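Local coordinates for protein mediator of RNA polymerase II transcription subunit 18 (Schizosaccharomyces pombe, PDB 3C0T) that serves as a subunit of Mediator, the coactivator complex that relays signals from gene-specific regulators to the RNA polymerase II machinery, at residues K30-F35 against Y124-L129. Sequence-based numbering, arbitrary orientation.
Sequences KTILEF and YIIQGL
Phe35 and Ile125 are opposite one another in a non-hydrogen-bonded pair, their side chains on the same face of the sheet, at the tightly packed end of this antiparallel strand pairing. The CG1-CD1 branch of Ile125 meets the CD1-CE1 side of the Phe35 ring at a slant, Ile125 CG1 lying 3.7 Å from Phe35 CD1. With CG1 beside the backbone N and CG2 anti to it (chi1 -73°), Ile125 also presents CG2 to Leu33, whose CD1 lies 4.2 Å from Ile125 CG2. An alanine in place of Ile125 would probably open a gap beside the Phe35 ring and leave Leu33 CD1 without this methyl neighbour. On the other face, Ile32 and Ile126 lie side by side, CG2 of Ile32 meeting CG2 of Ile126 at 4.0 Å. The Glu34 side chain crosses that of Ile126 obliquely, Glu34 OE1 coming to 4.0 Å from Ile126 CB; this oxygen forms a salt bridge with Arg139 and a hydrogen bond with the indole N-H of Trp36.

Two reciprocal pairs of backbone hydrogen bonds join the strands. Glu34 N donates to Ile126 O at 3.0 Å and Ile126 N to Glu34 O at 2.9 Å. Ile32 and Gly128 bond in the same way, Ile32 N donating to Gly128 O (2.7 Å) and Gly128 N to Ile32 O. Here Gly128 sets no side chain against Ile32. Packing thins toward the exposed Lys30 and Thr31, where Leu129 CD2 approaches Lys30 O at 4.0 Å and lies slightly farther from Thr31 CA.

Both segments lie on neighbouring long staves of a closed, eight-stranded antiparallel beta-barrel, consistent with the CYTH clan to which the Med18 family belongs. Strand 56-61 continues it beyond 27-41, with Phe35 bonded through its backbone to Ser60, while strand 136-146 flanks 118-133, with backbone hydrogen bonds joining Ile125 to Leu144 and Gln127 to Gln142. Apolar side chains from a chain of another protein pack on Tyr124 and Ile126.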
ATOM      1  N   LYS A  30       7.205  -9.836   8.704  1.00 53.59           N
ATOM      2  CA  LYS A  30       6.077 -10.740   8.536  1.00 53.89           C
ATOM      3  C   LYS A  30       5.757 -10.603   7.052  1.00 51.50           C
ATOM      4  O   LYS A  30       5.852  -9.508   6.498  1.00 50.08           O
ATOM      5  CB  LYS A  30       4.882 -10.327   9.408  1.00 56.62           C
ATOM      6  CG  LYS A  30       3.954  -9.289   8.810  1.00 63.22           C
ATOM      7  CD  LYS A  30       2.784  -9.009   9.757  1.00 68.05           C
ATOM      8  CE  LYS A  30       1.832  -7.961   9.182  1.00 69.95           C
ATOM      9  NZ  LYS A  30       0.797  -7.526  10.168  1.00 71.74           N
ATOM     10  N   THR A  31       5.418 -11.706   6.397  1.00 50.21           N
ATOM     11  CA  THR A  31       5.126 -11.634   4.978  1.00 49.78           C
ATOM     12  C   THR A  31       3.824 -10.905   4.742  1.00 47.11           C
ATOM     13  O   THR A  31       2.930 -10.903   5.583  1.00 47.34           O
ATOM     14  CB  THR A  31       5.014 -13.024   4.323  1.00 52.05           C
ATOM     15  OG1 THR A  31       3.881 -13.710   4.855  1.00 53.16           O
ATOM     16  CG2 THR A  31       6.251 -13.846   4.597  1.00 56.42           C
ATOM     17  N   ILE A  32       3.742 -10.284   3.577  1.00 44.88           N
ATOM     18  CA  ILE A  32       2.571  -9.548   3.151  1.00 42.99           C
ATOM     19  C   ILE A  32       2.167 -10.065   1.767  1.00 42.40           C
ATOM     20  O   ILE A  32       2.989 -10.101   0.846  1.00 40.09           O
ATOM     21  CB  ILE A  32       2.877  -8.035   2.995  1.00 43.95           C
ATOM     22  CG1 ILE A  32       3.159  -7.387   4.357  1.00 46.81           C
ATOM     23  CG2 ILE A  32       1.739  -7.356   2.244  1.00 42.34           C
ATOM     24  CD1 ILE A  32       1.979  -7.389   5.325  1.00 46.33           C
ATOM     25  N   LEU A  33       0.918 -10.493   1.634  1.00 41.67           N
ATOM     26  CA  LEU A  33       0.393 -10.921   0.339  1.00 43.26           C
ATOM     27  C   LEU A  33      -1.084 -10.538   0.366  1.00 42.95           C
ATOM     28  O   LEU A  33      -1.899 -11.227   0.981  1.00 42.27           O
ATOM     29  CB  LEU A  33       0.553 -12.425   0.116  1.00 41.28           C
ATOM     30  CG  LEU A  33       0.286 -12.789  -1.354  1.00 43.87           C
ATOM     31  CD1 LEU A  33       1.395 -12.205  -2.227  1.00 41.46           C
ATOM     32  CD2 LEU A  33       0.225 -14.301  -1.529  1.00 45.02           C
ATOM     33  N   GLU A  34      -1.415  -9.428  -0.291  1.00 41.78           N
ATOM     34  CA  GLU A  34      -2.787  -8.918  -0.310  1.00 41.80           C
ATOM     35  C   GLU A  34      -3.374  -8.772  -1.709  1.00 42.08           C
ATOM     36  O   GLU A  34      -2.658  -8.479  -2.672  1.00 42.86           O
ATOM     37  CB  GLU A  34      -2.840  -7.542   0.375  1.00 41.68           C
ATOM     38  CG  GLU A  34      -2.129  -7.476   1.720  1.00 40.03           C
ATOM     39  CD  GLU A  34      -1.918  -6.050   2.221  1.00 40.60           C
ATOM     40  OE1 GLU A  34      -1.708  -5.130   1.392  1.00 38.27           O
ATOM     41  OE2 GLU A  34      -1.931  -5.851   3.454  1.00 41.49           O
ATOM     42  N   PHE A  35      -4.682  -8.973  -1.814  1.00 41.27           N
ATOM     43  CA  PHE A  35      -5.372  -8.806  -3.085  1.00 41.45           C
ATOM     44  C   PHE A  35      -6.219  -7.542  -2.914  1.00 42.94           C
ATOM     45  O   PHE A  35      -7.039  -7.454  -1.993  1.00 42.51           O
ATOM     46  CB  PHE A  35      -6.280 -10.001  -3.384  1.00 40.02           C
ATOM     47  CG  PHE A  35      -6.638 -10.135  -4.835  1.00 41.11           C
ATOM     48  CD1 PHE A  35      -6.020 -11.095  -5.637  1.00 42.66           C
ATOM     49  CD2 PHE A  35      -7.561  -9.276  -5.416  1.00 43.56           C
ATOM     50  CE1 PHE A  35      -6.318 -11.194  -7.003  1.00 44.74           C
ATOM     51  CE2 PHE A  35      -7.867  -9.365  -6.784  1.00 43.86           C
ATOM     52  CZ  PHE A  35      -7.242 -10.327  -7.576  1.00 44.66           C
ATOM     53  N   TYR A 124      -5.081  -5.294  -8.092  1.00 42.48           N
ATOM     54  CA  TYR A 124      -3.675  -5.662  -8.094  1.00 41.99           C
ATOM     55  C   TYR A 124      -3.345  -6.455  -6.845  1.00 41.51           C
ATOM     56  O   TYR A 124      -4.174  -6.609  -5.940  1.00 41.02           O
ATOM     57  CB  TYR A 124      -2.762  -4.422  -8.190  1.00 39.96           C
ATOM     58  CG  TYR A 124      -3.045  -3.356  -7.163  1.00 38.44           C
ATOM     59  CD1 TYR A 124      -4.048  -2.416  -7.373  1.00 36.98           C
ATOM     60  CD2 TYR A 124      -2.335  -3.311  -5.957  1.00 39.65           C
ATOM     61  CE1 TYR A 124      -4.346  -1.456  -6.413  1.00 37.83           C
ATOM     62  CE2 TYR A 124      -2.619  -2.354  -4.987  1.00 37.94           C
ATOM     63  CZ  TYR A 124      -3.629  -1.427  -5.223  1.00 39.72           C
ATOM     64  OH  TYR A 124      -3.918  -0.466  -4.280  1.00 36.91           O
ATOM     65  N   ILE A 125      -2.125  -6.962  -6.812  1.00 40.54           N
ATOM     66  CA  ILE A 125      -1.656  -7.762  -5.702  1.00 40.49           C
ATOM     67  C   ILE A 125      -0.417  -7.122  -5.087  1.00 40.24           C
ATOM     68  O   ILE A 125       0.426  -6.578  -5.801  1.00 39.73           O
ATOM     69  CB  ILE A 125      -1.331  -9.192  -6.192  1.00 41.76           C
ATOM     70  CG1 ILE A 125      -2.638  -9.941  -6.465  1.00 42.45           C
ATOM     71  CG2 ILE A 125      -0.455  -9.923  -5.175  1.00 42.48           C
ATOM     72  CD1 ILE A 125      -2.452 -11.314  -7.087  1.00 45.26           C
ATOM     73  N   ILE A 126      -0.333  -7.153  -3.760  1.00 39.80           N
ATOM     74  CA  ILE A 126       0.823  -6.603  -3.064  1.00 39.14           C
ATOM     75  C   ILE A 126       1.600  -7.755  -2.441  1.00 41.63           C
ATOM     76  O   ILE A 126       1.049  -8.575  -1.690  1.00 41.23           O
ATOM     77  CB  ILE A 126       0.442  -5.611  -1.932  1.00 39.40           C
ATOM     78  CG1 ILE A 126      -0.234  -4.360  -2.511  1.00 39.18           C
ATOM     79  CG2 ILE A 126       1.701  -5.188  -1.176  1.00 36.79           C
ATOM     80  CD1 ILE A 126       0.589  -3.643  -3.570  1.00 41.14           C
ATOM     81  N   GLN A 127       2.884  -7.801  -2.778  1.00 40.47           N
ATOM     82  CA  GLN A 127       3.809  -8.806  -2.295  1.00 39.18           C
ATOM     83  C   GLN A 127       4.920  -8.077  -1.543  1.00 37.34           C
ATOM     84  O   GLN A 127       5.527  -7.151  -2.091  1.00 37.11           O
ATOM     85  CB  GLN A 127       4.421  -9.544  -3.489  1.00 40.81           C
ATOM     86  CG  GLN A 127       5.606 -10.441  -3.146  1.00 42.55           C
ATOM     87  CD  GLN A 127       6.482 -10.741  -4.363  1.00 45.41           C
ATOM     88  OE1 GLN A 127       6.874 -11.880  -4.585  1.00 50.36           O
ATOM     89  NE2 GLN A 127       6.794  -9.716  -5.148  1.00 43.61           N
ATOM     90  N   GLY A 128       5.205  -8.488  -0.312  1.00 34.80           N
ATOM     91  CA  GLY A 128       6.266  -7.821   0.416  1.00 34.60           C
ATOM     92  C   GLY A 128       6.480  -8.287   1.838  1.00 38.59           C
ATOM     93  O   GLY A 128       5.922  -9.304   2.273  1.00 37.56           O
ATOM     94  N   LEU A 129       7.299  -7.523   2.558  1.00 38.96           N
ATOM     95  CA  LEU A 129       7.634  -7.803   3.944  1.00 41.43           C
ATOM     96  C   LEU A 129       7.274  -6.604   4.802  1.00 42.45           C
ATOM     97  O   LEU A 129       7.306  -5.458   4.345  1.00 41.54           O
ATOM     98  CB  LEU A 129       9.136  -8.093   4.080  1.00 41.23           C
ATOM     99  CG  LEU A 129       9.624  -9.424   3.504  1.00 41.38           C
ATOM    100  CD1 LEU A 129      11.156  -9.471   3.479  1.00 39.69           C
ATOM    101  CD2 LEU A 129       9.057 -10.558   4.344  1.00 39.13           C
TER